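Local coordinates for protein glutathione S-transferase 1 (Ascaris suum, PDB 4Q5F) that conjugates reduced glutathione to a wide range of hydrophobic electrophiles, exogenous and endogenous, and can also act as a glutathione peroxidase, at residues Pro14-Thr19 / Gly84-Leu89; Gly29-Phe34 / Val39-Asn44; Pro52-Lys57 / Gly61-Leu66. All coordinates share one frame; numbering follows the deposited sequence.

Interaction 1: Pro14-Thr19 / Gly84-Leu89; sequences PQYKLT and GRQFGL
Phe87, whose ring reaches Tyr16, belongs to a turn built on the carbonyl oxygen of Gly84: Leu89 N binds Gly84 O at 2.7 Å, and Phe87 N reaches the same oxygen in a weak bond of 3.3 Å. A further weak bond, from Gly88 N to Arg85 O at 3.4 Å, gives the 6→1 and 5→2 pairing of a Schellman motif, with Gly88 in the left-handed region (phi 63°). The helix thus ends where Phe87 leaves helical geometry. With CG anti to its own carbonyl carbon (chi1 -56°), the Phe87 ring extends towards the strand and meets Tyr16, which comes from the opposite direction. The two rings form an offset edge-to-face pair, the edge of Phe87 turned to the face of Tyr16, with centroids 6.0 Å apart and planes at 89°. Contact is confined to the far ends: Phe87 CZ lies 4.2 Å from Tyr16 CE2, and Phe87 CE1 lies 3.9 Å from Tyr16 OH. The pair joins the first strand of the thioredoxin-like N-terminal domain, 16-21, to the end of its last helix, 76-86. Tyr16 also packs against Phe34, Phe41, Leu66 and Val68, while Phe87 rests on Ala37 and Val39. No hydrogen bond crosses between the segments; even Gln86 OE1 stays 4.2 Å from Tyr16 OH. On the dimer side, Gln86 packs on Pro94 of the second subunit, and Arg85 NH2 forms a salt bridge with Glu97 of that subunit.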
ATOM      1  N   PRO B  14      14.219  10.354  20.457  1.00 43.78           N
ATOM      2  CA  PRO B  14      12.871  10.783  20.076  1.00 45.00           C
ATOM      3  C   PRO B  14      11.770  10.072  20.862  1.00 37.72           C
ATOM      4  O   PRO B  14      11.966   8.942  21.314  1.00 38.91           O
ATOM      5  CB  PRO B  14      12.806  10.400  18.596  1.00 34.05           C
ATOM      6  CG  PRO B  14      13.803   9.243  18.444  1.00 46.65           C
ATOM      7  CD  PRO B  14      14.614   9.145  19.716  1.00 45.39           C
ATOM      8  N   GLN B  15      10.626  10.735  21.010  1.00 25.15           N
ATOM      9  CA  GLN B  15       9.508  10.210  21.792  1.00 29.43           C
ATOM     10  C   GLN B  15       8.373   9.709  20.901  1.00 30.24           C
ATOM     11  O   GLN B  15       7.895  10.430  20.024  1.00 24.89           O
ATOM     12  CB  GLN B  15       8.995  11.283  22.752  1.00 26.10           C
ATOM     13  CG  GLN B  15       9.853  11.434  23.999  1.00 49.77           C
ATOM     14  CD  GLN B  15       9.437  12.605  24.867  1.00 44.67           C
ATOM     15  OE1 GLN B  15       8.816  13.557  24.394  1.00 47.57           O
ATOM     16  NE2 GLN B  15       9.780  12.538  26.148  1.00 38.50           N
ATOM     17  N   TYR B  16       7.943   8.472  21.151  1.00 26.04           N
ATOM     18  CA  TYR B  16       6.970   7.790  20.302  1.00 17.96           C
ATOM     19  C   TYR B  16       5.673   7.465  21.037  1.00 22.37           C
ATOM     20  O   TYR B  16       5.694   6.910  22.137  1.00 24.14           O
ATOM     21  CB  TYR B  16       7.569   6.486  19.772  1.00 22.59           C
ATOM     22  CG  TYR B  16       8.729   6.678  18.824  1.00 24.90           C
ATOM     23  CD1 TYR B  16       8.525   7.132  17.529  1.00 19.68           C
ATOM     24  CD2 TYR B  16      10.029   6.394  19.220  1.00 27.97           C
ATOM     25  CE1 TYR B  16       9.582   7.307  16.656  1.00 23.19           C
ATOM     26  CE2 TYR B  16      11.093   6.563  18.355  1.00 24.62           C
ATOM     27  CZ  TYR B  16      10.865   7.019  17.075  1.00 28.86           C
ATOM     28  OH  TYR B  16      11.923   7.189  16.212  1.00 30.14           O
ATOM     29  N   LYS B  17       4.548   7.807  20.414  1.00 22.33           N
ATOM     30  CA  LYS B  17       3.234   7.403  20.906  1.00 25.29           C
ATOM     31  C   LYS B  17       2.416   6.774  19.779  1.00 24.57           C
ATOM     32  O   LYS B  17       2.157   7.408  18.754  1.00 24.86           O
ATOM     33  CB  LYS B  17       2.484   8.597  21.498  1.00 22.23           C
ATOM     34  CG  LYS B  17       1.074   8.271  21.968  1.00 27.66           C
ATOM     35  CD  LYS B  17       0.482   9.419  22.766  1.00 26.92           C
ATOM     36  CE  LYS B  17      -1.036   9.439  22.707  1.00 33.93           C
ATOM     37  NZ  LYS B  17      -1.540  10.707  22.109  1.00 49.90           N
ATOM     38  N   LEU B  18       2.021   5.520  19.980  1.00 19.14           N
ATOM     39  CA  LEU B  18       1.193   4.798  19.023  1.00 17.49           C
ATOM     40  C   LEU B  18      -0.238   4.734  19.535  1.00 18.91           C
ATOM     41  O   LEU B  18      -0.486   4.250  20.638  1.00 20.82           O
ATOM     42  CB  LEU B  18       1.732   3.380  18.822  1.00 16.85           C
ATOM     43  CG  LEU B  18       0.945   2.484  17.859  1.00 21.64           C
ATOM     44  CD1 LEU B  18       1.148   2.928  16.418  1.00 15.35           C
ATOM     45  CD2 LEU B  18       1.341   1.028  18.039  1.00 12.83           C
ATOM     46  N   THR B  19      -1.174   5.222  18.725  1.00 19.30           N
ATOM     47  CA  THR B  19      -2.590   5.222  19.084  1.00 23.08           C
ATOM     48  C   THR B  19      -3.364   4.234  18.219  1.00 23.13           C
ATOM     49  O   THR B  19      -3.465   4.402  17.005  1.00 26.24           O
ATOM     50  CB  THR B  19      -3.205   6.627  18.932  1.00 22.69           C
ATOM     51  OG1 THR B  19      -2.502   7.552  19.769  1.00 27.56           O
ATOM     52  CG2 THR B  19      -4.679   6.626  19.323  1.00 20.74           C
ATOM     53  N   GLY B  84      10.633   1.208  10.486  1.00 22.20           N
ATOM     54  CA  GLY B  84      11.603   0.271   9.954  1.00 21.10           C
ATOM     55  C   GLY B  84      12.901   0.944   9.560  1.00 24.48           C
ATOM     56  O   GLY B  84      13.985   0.465   9.893  1.00 23.56           O
ATOM     57  N   ARG B  85      12.786   2.060   8.848  1.00 20.56           N
ATOM     58  CA  ARG B  85      13.954   2.801   8.391  1.00 18.36           C
ATOM     59  C   ARG B  85      14.685   3.459   9.555  1.00 25.94           C
ATOM     60  O   ARG B  85      15.915   3.495   9.581  1.00 34.82           O
ATOM     61  CB  ARG B  85      13.535   3.848   7.359  1.00 17.29           C
ATOM     62  CG  ARG B  85      13.208   3.242   6.008  1.00 24.27           C
ATOM     63  CD  ARG B  85      12.326   4.136   5.158  1.00 33.88           C
ATOM     64  NE  ARG B  85      13.044   5.295   4.636  1.00 46.36           N
ATOM     65  CZ  ARG B  85      12.785   5.879   3.467  1.00 55.11           C
ATOM     66  NH1 ARG B  85      11.823   5.415   2.676  1.00 39.20           N
ATOM     67  NH2 ARG B  85      13.496   6.932   3.082  1.00 45.61           N
ATOM     68  N   GLN B  86      13.924   3.971  10.516  1.00 25.46           N
ATOM     69  CA  GLN B  86      14.505   4.583  11.705  1.00 23.06           C
ATOM     70  C   GLN B  86      15.334   3.580  12.500  1.00 25.82           C
ATOM     71  O   GLN B  86      16.339   3.949  13.108  1.00 31.54           O
ATOM     72  CB  GLN B  86      13.405   5.158  12.602  1.00 22.45           C
ATOM     73  CG  GLN B  86      12.801   6.460  12.100  1.00 25.92           C
ATOM     74  CD  GLN B  86      13.804   7.595  12.068  1.00 33.70           C
ATOM     75  OE1 GLN B  86      14.621   7.744  12.976  1.00 37.86           O
ATOM     76  NE2 GLN B  86      13.750   8.401  11.014  1.00 25.58           N
ATOM     77  N   PHE B  87      14.914   2.316  12.487  1.00 18.96           N
ATOM     78  CA  PHE B  87      15.521   1.295  13.341  1.00 18.83           C
ATOM     79  C   PHE B  87      16.415   0.318  12.574  1.00 21.77           C
ATOM     80  O   PHE B  87      16.830  -0.705  13.118  1.00 25.41           O
ATOM     81  CB  PHE B  87      14.437   0.503  14.079  1.00 18.35           C
ATOM     82  CG  PHE B  87      13.496   1.354  14.893  1.00 17.87           C
ATOM     83  CD1 PHE B  87      13.819   2.661  15.229  1.00 22.57           C
ATOM     84  CD2 PHE B  87      12.288   0.837  15.331  1.00 17.91           C
ATOM     85  CE1 PHE B  87      12.950   3.434  15.978  1.00 17.81           C
ATOM     86  CE2 PHE B  87      11.418   1.606  16.080  1.00 21.77           C
ATOM     87  CZ  PHE B  87      11.749   2.906  16.403  1.00 20.65           C
ATOM     88  N   GLY B  88      16.709   0.628  11.316  1.00 25.59           N
ATOM     89  CA  GLY B  88      17.561  -0.228  10.510  1.00 18.05           C
ATOM     90  C   GLY B  88      16.967  -1.606  10.270  1.00 25.26           C
ATOM     91  O   GLY B  88      17.691  -2.601  10.224  1.00 26.07           O
ATOM     92  N   LEU B  89      15.646  -1.659  10.123  1.00 22.74           N
ATOM     93  CA  LEU B  89      14.935  -2.903   9.836  1.00 28.57           C
ATOM     94  C   LEU B  89      14.208  -2.794   8.500  1.00 22.57           C
ATOM     95  O   LEU B  89      13.126  -3.353   8.323  1.00 23.95           O
ATOM     96  CB  LEU B  89      13.925  -3.206  10.948  1.00 24.22           C
ATOM     97  CG  LEU B  89      14.500  -3.560  12.318  1.00 26.07           C
ATOM     98  CD1 LEU B  89      13.410  -3.529  13.374  1.00 25.53           C
ATOM     99  CD2 LEU B  89      15.160  -4.928  12.272  1.00 29.23           C
TER

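Interaction 2: Gly29-Phe34 / Val39-Asn44; sequences GARLIF and VKFEDN
Arg31 and Asp43 form a salt bridge in which Arg31 NE donates to Asp43 OD1 at 3.0 Å, nearly straight at 164°. The oxygen lies in the guanidinium plane and is met on its syn side, although the carboxylate is turned 53° from that plane. The extended Arg31 chain carries the group past the Phe41 ring. Arg31 NH2 donates to a water at 2.9 Å; the water lies 2.6 Å from Asp43 OD1, and its possible bond to Asn44 O, at 3.3 Å, is weak. The other donors of Arg31 are also occupied: NH2 by Phe21 O, NH1 by Ile23 O and the carboxylate of Glu28. Asp43 OD2 is taken by Arg45 NH1, leaving both carboxylate oxygens engaged. At the other end of the contact Val39 N donates to Phe34 O at 3.1 Å, using a carbonyl near the end of helix 27-37.

Between these polar ends Phe34 and Phe41 make an offset stack, centroids 3.9 Å apart and planes 15° from parallel. Phe41 CG sits between its backbone N and carbonyl carbon, which lays its ring over one Phe34 face; its CB makes a CH-pi contact 3.8 Å from the Phe34 centroid. Helix and strand here belong to the beta-alpha-beta unit 16-21, 27-37 and 42-46, with Asp43 at the centre of an inverse gamma turn. Two arginines and two acids alternate in this network, so Glu28 and Asp43 probably offset the close approach of Arg31 and Arg45, and both acids would be expected to stay ionised.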
ATOM      1  N   GLY B  29       1.486  -4.311  14.065  1.00 24.35           N
ATOM      2  CA  GLY B  29       2.654  -4.217  13.212  1.00 21.94           C
ATOM      3  C   GLY B  29       3.677  -3.253  13.781  1.00 16.99           C
ATOM      4  O   GLY B  29       4.851  -3.591  13.920  1.00 17.88           O
ATOM      5  N   ALA B  30       3.221  -2.052  14.127  1.00 16.39           N
ATOM      6  CA  ALA B  30       4.086  -1.040  14.721  1.00 18.32           C
ATOM      7  C   ALA B  30       4.665  -1.516  16.052  1.00 17.52           C
ATOM      8  O   ALA B  30       5.860  -1.367  16.301  1.00 20.13           O
ATOM      9  CB  ALA B  30       3.317   0.256  14.915  1.00 19.56           C
ATOM     10  N   ARG B  31       3.812  -2.081  16.903  1.00 16.42           N
ATOM     11  CA  ARG B  31       4.239  -2.589  18.205  1.00 20.02           C
ATOM     12  C   ARG B  31       5.377  -3.587  18.047  1.00 22.45           C
ATOM     13  O   ARG B  31       6.392  -3.500  18.739  1.00 22.58           O
ATOM     14  CB  ARG B  31       3.073  -3.266  18.927  1.00 18.63           C
ATOM     15  CG  ARG B  31       1.916  -2.344  19.268  1.00 24.26           C
ATOM     16  CD  ARG B  31       0.762  -3.123  19.873  1.00 21.70           C
ATOM     17  NE  ARG B  31      -0.392  -2.268  20.152  1.00 22.71           N
ATOM     18  CZ  ARG B  31      -1.648  -2.534  19.799  1.00 19.73           C
ATOM     19  NH1 ARG B  31      -1.959  -3.645  19.140  1.00 22.39           N
ATOM     20  NH2 ARG B  31      -2.610  -1.677  20.111  1.00 19.57           N
ATOM     21  N   LEU B  32       5.196  -4.535  17.134  1.00 21.38           N
ATOM     22  CA  LEU B  32       6.199  -5.556  16.864  1.00 18.96           C
ATOM     23  C   LEU B  32       7.523  -4.932  16.437  1.00 20.03           C
ATOM     24  O   LEU B  32       8.595  -5.403  16.813  1.00 20.40           O
ATOM     25  CB  LEU B  32       5.701  -6.501  15.770  1.00 22.34           C
ATOM     26  CG  LEU B  32       4.620  -7.490  16.198  1.00 23.06           C
ATOM     27  CD1 LEU B  32       3.893  -8.046  14.987  1.00 17.33           C
ATOM     28  CD2 LEU B  32       5.235  -8.618  17.010  1.00 21.65           C
ATOM     29  N   ILE B  33       7.442  -3.867  15.651  1.00 18.74           N
ATOM     30  CA  ILE B  33       8.637  -3.202  15.146  1.00 21.82           C
ATOM     31  C   ILE B  33       9.375  -2.480  16.276  1.00 25.25           C
ATOM     32  O   ILE B  33      10.605  -2.461  16.304  1.00 26.60           O
ATOM     33  CB  ILE B  33       8.293  -2.227  13.999  1.00 19.24           C
ATOM     34  CG1 ILE B  33       7.736  -3.005  12.805  1.00 18.79           C
ATOM     35  CG2 ILE B  33       9.528  -1.454  13.549  1.00 20.96           C
ATOM     36  CD1 ILE B  33       7.012  -2.152  11.783  1.00 14.97           C
ATOM     37  N   PHE B  34       8.628  -1.885  17.204  1.00 22.27           N
ATOM     38  CA  PHE B  34       9.238  -1.263  18.375  1.00 22.75           C
ATOM     39  C   PHE B  34       9.965  -2.303  19.219  1.00 26.77           C
ATOM     40  O   PHE B  34      11.135  -2.132  19.564  1.00 21.38           O
ATOM     41  CB  PHE B  34       8.188  -0.580  19.253  1.00 18.59           C
ATOM     42  CG  PHE B  34       7.713   0.741  18.725  1.00 20.15           C
ATOM     43  CD1 PHE B  34       8.598   1.790  18.541  1.00 16.68           C
ATOM     44  CD2 PHE B  34       6.372   0.944  18.446  1.00 14.96           C
ATOM     45  CE1 PHE B  34       8.160   3.010  18.065  1.00 15.87           C
ATOM     46  CE2 PHE B  34       5.926   2.162  17.973  1.00 17.34           C
ATOM     47  CZ  PHE B  34       6.820   3.197  17.781  1.00 18.12           C
ATOM     48  N   VAL B  39      12.980  -0.348  21.213  1.00 22.46           N
ATOM     49  CA  VAL B  39      12.720   1.080  21.367  1.00 24.19           C
ATOM     50  C   VAL B  39      11.428   1.285  22.151  1.00 27.68           C
ATOM     51  O   VAL B  39      10.386   0.731  21.806  1.00 28.34           O
ATOM     52  CB  VAL B  39      12.620   1.781  19.992  1.00 18.49           C
ATOM     53  CG1 VAL B  39      12.256   3.267  20.151  1.00 16.63           C
ATOM     54  CG2 VAL B  39      13.925   1.592  19.213  1.00 19.51           C
ATOM     55  N   LYS B  40      11.510   2.086  23.209  1.00 30.65           N
ATOM     56  CA  LYS B  40      10.365   2.333  24.076  1.00 26.87           C
ATOM     57  C   LYS B  40       9.406   3.326  23.429  1.00 27.34           C
ATOM     58  O   LYS B  40       9.824   4.227  22.701  1.00 25.62           O
ATOM     59  CB  LYS B  40      10.829   2.864  25.435  1.00 33.93           C
ATOM     60  CG  LYS B  40       9.768   2.787  26.525  1.00 54.12           C
ATOM     61  CD  LYS B  40      10.263   3.381  27.834  1.00 48.57           C
ATOM     62  CE  LYS B  40       9.840   4.836  27.988  1.00 45.29           C
ATOM     63  NZ  LYS B  40      10.313   5.699  26.869  1.00 45.62           N
ATOM     64  N   PHE B  41       8.117   3.151  23.702  1.00 22.84           N
ATOM     65  CA  PHE B  41       7.081   3.999  23.126  1.00 23.32           C
ATOM     66  C   PHE B  41       5.820   3.884  23.965  1.00 18.80           C
ATOM     67  O   PHE B  41       5.644   2.905  24.689  1.00 21.54           O
ATOM     68  CB  PHE B  41       6.771   3.547  21.701  1.00 23.64           C
ATOM     69  CG  PHE B  41       6.056   2.229  21.634  1.00 17.69           C
ATOM     70  CD1 PHE B  41       6.746   1.042  21.814  1.00 20.28           C
ATOM     71  CD2 PHE B  41       4.691   2.177  21.412  1.00 20.12           C
ATOM     72  CE1 PHE B  41       6.090  -0.174  21.762  1.00 17.33           C
ATOM     73  CE2 PHE B  41       4.029   0.964  21.357  1.00 22.63           C
ATOM     74  CZ  PHE B  41       4.731  -0.213  21.533  1.00 21.75           C
ATOM     75  N   GLU B  42       4.942   4.877  23.869  1.00 18.83           N
ATOM     76  CA  GLU B  42       3.647   4.794  24.532  1.00 28.92           C
ATOM     77  C   GLU B  42       2.677   3.981  23.687  1.00 26.82           C
ATOM     78  O   GLU B  42       2.258   4.415  22.613  1.00 22.90           O
ATOM     79  CB  GLU B  42       3.064   6.182  24.802  1.00 29.39           C
ATOM     80  CG  GLU B  42       1.617   6.138  25.295  1.00 32.95           C
ATOM     81  CD  GLU B  42       1.113   7.479  25.793  1.00 43.05           C
ATOM     82  OE1 GLU B  42       1.944   8.363  26.089  1.00 50.36           O
ATOM     83  OE2 GLU B  42      -0.122   7.648  25.890  1.00 50.98           O
ATOM     84  N   ASP B  43       2.330   2.800  24.182  1.00 26.53           N
ATOM     85  CA  ASP B  43       1.360   1.947  23.517  1.00 23.98           C
ATOM     86  C   ASP B  43      -0.044   2.380  23.924  1.00 30.32           C
ATOM     87  O   ASP B  43      -0.711   1.708  24.714  1.00 30.31           O
ATOM     88  CB  ASP B  43       1.608   0.482  23.885  1.00 24.35           C
ATOM     89  CG  ASP B  43       0.783  -0.482  23.048  1.00 27.88           C
ATOM     90  OD1 ASP B  43       0.093  -0.029  22.110  1.00 25.31           O
ATOM     91  OD2 ASP B  43       0.839  -1.699  23.320  1.00 24.75           O
ATOM     92  N   ASN B  44      -0.486   3.512  23.382  1.00 25.26           N
ATOM     93  CA  ASN B  44      -1.785   4.068  23.738  1.00 21.42           C
ATOM     94  C   ASN B  44      -2.926   3.271  23.125  1.00 26.28           C
ATOM     95  O   ASN B  44      -3.342   3.530  21.996  1.00 26.25           O
ATOM     96  CB  ASN B  44      -1.898   5.528  23.301  1.00 21.40           C
ATOM     97  CG  ASN B  44      -3.224   6.151  23.700  1.00 29.37           C
ATOM     98  OD1 ASN B  44      -3.852   5.728  24.671  1.00 29.78           O
ATOM     99  ND2 ASN B  44      -3.663   7.154  22.947  1.00 24.15           N
TER
HETATM  100  O   HOH W   1      -1.717   1.025  20.593  1.00 20.72           O

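Interaction 3: Pro52-Lys57 / Gly61-Leu66; sequences PALKPK and GQLPLL. With GSH (glutathione), chain E.
Lys55 and Gly61 meet in the wall of the glutathione site of the thioredoxin-like domain, at the loop that carries the cis-proline Pro64. The lysine chain leaves its backbone with CG trans to N (chi1 -180°) and stays extended through CE, so that it runs alongside Gly61, which has no side chain to stand in its way. Only the last torsion bends (chi4 70°), and this turn swings NZ between two oxygens. Lys55 NZ binds Gly61 O at 2.8 Å, in the carbonyl plane and on a lone pair, and it binds O32 of the glycyl carboxylate of glutathione, also at 2.8 Å. The protein carbonyl probably steadies the ammonium group that faces the ligand.

The Gln62 side chain sets out away from the helical segment and is extended beyond CG, and NE2 reaches the other carboxylate oxygen, O31, at 3.1 Å. Leu63 uses its backbone instead: its N donates to glutathione O2 at 3.0 Å and its O accepts from N2, a pairing like that of an antiparallel strand, just before the cis peptide to Pro64. The Leu63 side chain turns to the helical side and packs with Leu54, which also touches Thr19 and Leu46. Trp51, Gln75 and Ser76 of the same chain and Asp109 of the second subunit add further hydrogen bonds to glutathione. In the apolar pair, the methyls Leu54 CD2 and Leu63 CD2 lie 4.3 Å apart.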
ATOM      1  N   PRO B  52     -15.059   8.173  19.437  1.00 21.56           N
ATOM      2  CA  PRO B  52     -15.898   9.196  18.797  1.00 22.69           C
ATOM      3  C   PRO B  52     -15.333  10.617  18.882  1.00 26.81           C
ATOM      4  O   PRO B  52     -15.494  11.389  17.936  1.00 28.52           O
ATOM      5  CB  PRO B  52     -17.213   9.101  19.574  1.00 25.21           C
ATOM      6  CG  PRO B  52     -17.262   7.697  20.040  1.00 24.41           C
ATOM      7  CD  PRO B  52     -15.842   7.336  20.364  1.00 16.43           C
ATOM      8  N   ALA B  53     -14.684  10.953  19.991  1.00 24.54           N
ATOM      9  CA  ALA B  53     -14.129  12.291  20.170  1.00 24.78           C
ATOM     10  C   ALA B  53     -12.861  12.468  19.341  1.00 33.62           C
ATOM     11  O   ALA B  53     -12.622  13.533  18.771  1.00 36.78           O
ATOM     12  CB  ALA B  53     -13.834  12.551  21.636  1.00 20.24           C
ATOM     13  N   LEU B  54     -12.051  11.417  19.279  1.00 30.53           N
ATOM     14  CA  LEU B  54     -10.768  11.475  18.592  1.00 22.39           C
ATOM     15  C   LEU B  54     -10.925  11.448  17.073  1.00 26.98           C
ATOM     16  O   LEU B  54     -10.214  12.158  16.360  1.00 30.13           O
ATOM     17  CB  LEU B  54      -9.883  10.311  19.036  1.00 21.12           C
ATOM     18  CG  LEU B  54      -8.505  10.213  18.377  1.00 24.96           C
ATOM     19  CD1 LEU B  54      -7.703  11.487  18.588  1.00 25.36           C
ATOM     20  CD2 LEU B  54      -7.748   9.009  18.918  1.00 22.99           C
ATOM     21  N   LYS B  55     -11.859  10.630  16.595  1.00 25.30           N
ATOM     22  CA  LYS B  55     -12.043  10.379  15.162  1.00 25.43           C
ATOM     23  C   LYS B  55     -11.979  11.630  14.276  1.00 25.20           C
ATOM     24  O   LYS B  55     -11.208  11.665  13.318  1.00 26.63           O
ATOM     25  CB  LYS B  55     -13.357   9.626  14.925  1.00 23.71           C
ATOM     26  CG  LYS B  55     -13.653   9.308  13.465  1.00 22.25           C
ATOM     27  CD  LYS B  55     -14.856   8.383  13.340  1.00 23.06           C
ATOM     28  CE  LYS B  55     -15.261   8.160  11.889  1.00 27.26           C
ATOM     29  NZ  LYS B  55     -14.275   7.337  11.134  1.00 27.00           N
ATOM     30  N   PRO B  56     -12.778  12.661  14.589  1.00 34.21           N
ATOM     31  CA  PRO B  56     -12.750  13.851  13.729  1.00 27.04           C
ATOM     32  C   PRO B  56     -11.437  14.635  13.800  1.00 28.81           C
ATOM     33  O   PRO B  56     -11.172  15.447  12.913  1.00 33.12           O
ATOM     34  CB  PRO B  56     -13.909  14.699  14.262  1.00 21.27           C
ATOM     35  CG  PRO B  56     -14.105  14.243  15.659  1.00 32.35           C
ATOM     36  CD  PRO B  56     -13.781  12.785  15.663  1.00 31.50           C
ATOM     37  N   LYS B  57     -10.632  14.394  14.830  1.00 29.66           N
ATOM     38  CA  LYS B  57      -9.359  15.096  14.979  1.00 22.91           C
ATOM     39  C   LYS B  57      -8.234  14.404  14.211  1.00 24.87           C
ATOM     40  O   LYS B  57      -7.143  14.955  14.078  1.00 32.11           O
ATOM     41  CB  LYS B  57      -8.957  15.187  16.452  1.00 31.02           C
ATOM     42  CG  LYS B  57      -9.967  15.859  17.361  1.00 34.48           C
ATOM     43  CD  LYS B  57      -9.475  15.816  18.801  1.00 32.76           C
ATOM     44  CE  LYS B  57     -10.520  16.316  19.780  1.00 53.42           C
ATOM     45  NZ  LYS B  57     -10.092  16.070  21.186  1.00 53.27           N
ATOM     46  N   GLY B  61      -9.656  10.011   9.684  1.00 23.36           N
ATOM     47  CA  GLY B  61     -10.787   9.467  10.411  1.00 19.39           C
ATOM     48  C   GLY B  61     -10.563   8.047  10.895  1.00 23.85           C
ATOM     49  O   GLY B  61     -11.523   7.347  11.224  1.00 19.83           O
ATOM     50  N   GLN B  62      -9.303   7.618  10.945  1.00 17.93           N
ATOM     51  CA  GLN B  62      -8.981   6.241  11.309  1.00 18.67           C
ATOM     52  C   GLN B  62      -7.691   6.104  12.116  1.00 18.71           C
ATOM     53  O   GLN B  62      -6.892   7.038  12.214  1.00 18.94           O
ATOM     54  CB  GLN B  62      -8.871   5.381  10.047  1.00 18.69           C
ATOM     55  CG  GLN B  62     -10.145   5.314   9.225  1.00 19.94           C
ATOM     56  CD  GLN B  62     -10.110   4.200   8.198  1.00 26.88           C
ATOM     57  OE1 GLN B  62      -9.282   4.204   7.286  1.00 25.64           O
ATOM     58  NE2 GLN B  62     -11.001   3.228   8.350  1.00 19.89           N
ATOM     59  N   LEU B  63      -7.515   4.919  12.694  1.00 18.11           N
ATOM     60  CA  LEU B  63      -6.285   4.532  13.370  1.00 17.31           C
ATOM     61  C   LEU B  63      -5.715   3.353  12.587  1.00 18.27           C
ATOM     62  O   LEU B  63      -6.431   2.743  11.794  1.00 13.90           O
ATOM     63  CB  LEU B  63      -6.584   4.131  14.817  1.00 14.82           C
ATOM     64  CG  LEU B  63      -7.272   5.181  15.692  1.00 16.10           C
ATOM     65  CD1 LEU B  63      -7.484   4.625  17.092  1.00 19.98           C
ATOM     66  CD2 LEU B  63      -6.470   6.475  15.746  1.00 14.18           C
ATOM     67  N   PRO B  64      -4.435   3.011  12.802  1.00 20.41           N
ATOM     68  CA  PRO B  64      -3.458   3.545  13.759  1.00 16.67           C
ATOM     69  C   PRO B  64      -2.898   4.917  13.400  1.00 20.02           C
ATOM     70  O   PRO B  64      -2.937   5.332  12.240  1.00 19.59           O
ATOM     71  CB  PRO B  64      -2.331   2.512  13.710  1.00 16.89           C
ATOM     72  CG  PRO B  64      -2.402   1.960  12.340  1.00 17.69           C
ATOM     73  CD  PRO B  64      -3.861   1.914  12.002  1.00 17.59           C
ATOM     74  N   LEU B  65      -2.382   5.605  14.415  1.00 13.56           N
ATOM     75  CA  LEU B  65      -1.623   6.833  14.230  1.00 14.82           C
ATOM     76  C   LEU B  65      -0.320   6.727  15.004  1.00 19.77           C
ATOM     77  O   LEU B  65      -0.278   6.134  16.084  1.00 18.98           O
ATOM     78  CB  LEU B  65      -2.398   8.041  14.749  1.00 15.16           C
ATOM     79  CG  LEU B  65      -3.746   8.347  14.104  1.00 18.64           C
ATOM     80  CD1 LEU B  65      -4.440   9.442  14.889  1.00 21.92           C
ATOM     81  CD2 LEU B  65      -3.573   8.754  12.651  1.00 12.68           C
ATOM     82  N   LEU B  66       0.737   7.309  14.446  1.00 17.21           N
ATOM     83  CA  LEU B  66       2.017   7.406  15.129  1.00 17.02           C
ATOM     84  C   LEU B  66       2.317   8.864  15.422  1.00 20.43           C
ATOM     85  O   LEU B  66       2.287   9.705  14.523  1.00 17.86           O
ATOM     86  CB  LEU B  66       3.137   6.821  14.269  1.00 16.63           C
ATOM     87  CG  LEU B  66       4.554   7.049  14.800  1.00 20.26           C
ATOM     88  CD1 LEU B  66       4.798   6.251  16.074  1.00 20.55           C
ATOM     89  CD2 LEU B  66       5.567   6.701  13.731  1.00 18.81           C
TER
HETATM   90  N1  GSH E 301      -5.536   2.107   5.275  1.00 14.84           N
HETATM   91  CA1 GSH E 301      -5.578   2.312   6.678  1.00 22.11           C
HETATM   92  C1  GSH E 301      -4.268   1.871   7.292  1.00 21.32           C
HETATM   93  O11 GSH E 301      -3.845   2.416   8.344  1.00 20.73           O
HETATM   94  O12 GSH E 301      -3.595   0.956   6.751  1.00 17.67           O
HETATM   95  CB1 GSH E 301      -6.721   1.506   7.274  1.00 18.57           C
HETATM   96  CG1 GSH E 301      -6.922   1.897   8.744  1.00 21.47           C
HETATM   97  CD1 GSH E 301      -8.240   1.336   9.298  1.00 24.56           C
HETATM   98  OE1 GSH E 301      -9.040   0.819   8.548  1.00 32.61           O
HETATM   99  N2  GSH E 301      -8.513   1.434  10.713  1.00 27.76           N
HETATM  100  CA2 GSH E 301      -9.727   0.936  11.288  1.00 24.74           C
HETATM  101  C2  GSH E 301     -10.451   2.076  11.987  1.00 22.91           C
HETATM  102  O2  GSH E 301      -9.833   3.071  12.326  1.00 20.64           O
HETATM  103  CB2 GSH E 301      -9.422  -0.119  12.316  1.00 24.20           C
HETATM  104  SG2 GSH E 301      -8.543  -1.455  11.570  1.00 41.63           S
HETATM  105  N3  GSH E 301     -11.867   1.965  12.264  1.00 24.08           N
HETATM  106  CA3 GSH E 301     -12.570   3.032  12.928  1.00 24.94           C
HETATM  107  C3  GSH E 301     -13.203   3.960  11.893  1.00 29.99           C
HETATM  108  O31 GSH E 301     -12.887   3.857  10.681  1.00 34.35           O
HETATM  109  O32 GSH E 301     -14.040   4.825  12.260  1.00 31.26           O

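How the interactions relate
All three contacts lie in the N-terminal domain and share its sheet, in which strand 16-21 lies between 42-46 and 65-68. Interactions 1 and 2 are neighbours, their centres about 7 Å apart, joined by Tyr16 O and Glu42 N at 2.8 Å. Interaction 3 lies at the other end, about 19 Å from interaction 1 and 18 Å from interaction 2 between centres, yet Thr19 N approaches Leu65 O at 2.9 Å. Only interaction 3 holds glutathione directly; the Arg31 side chain of interaction 2 is about 10 Å from the ligand and about 4 Å from the side chain of Tyr20, while interaction 1 is remote from the pocket.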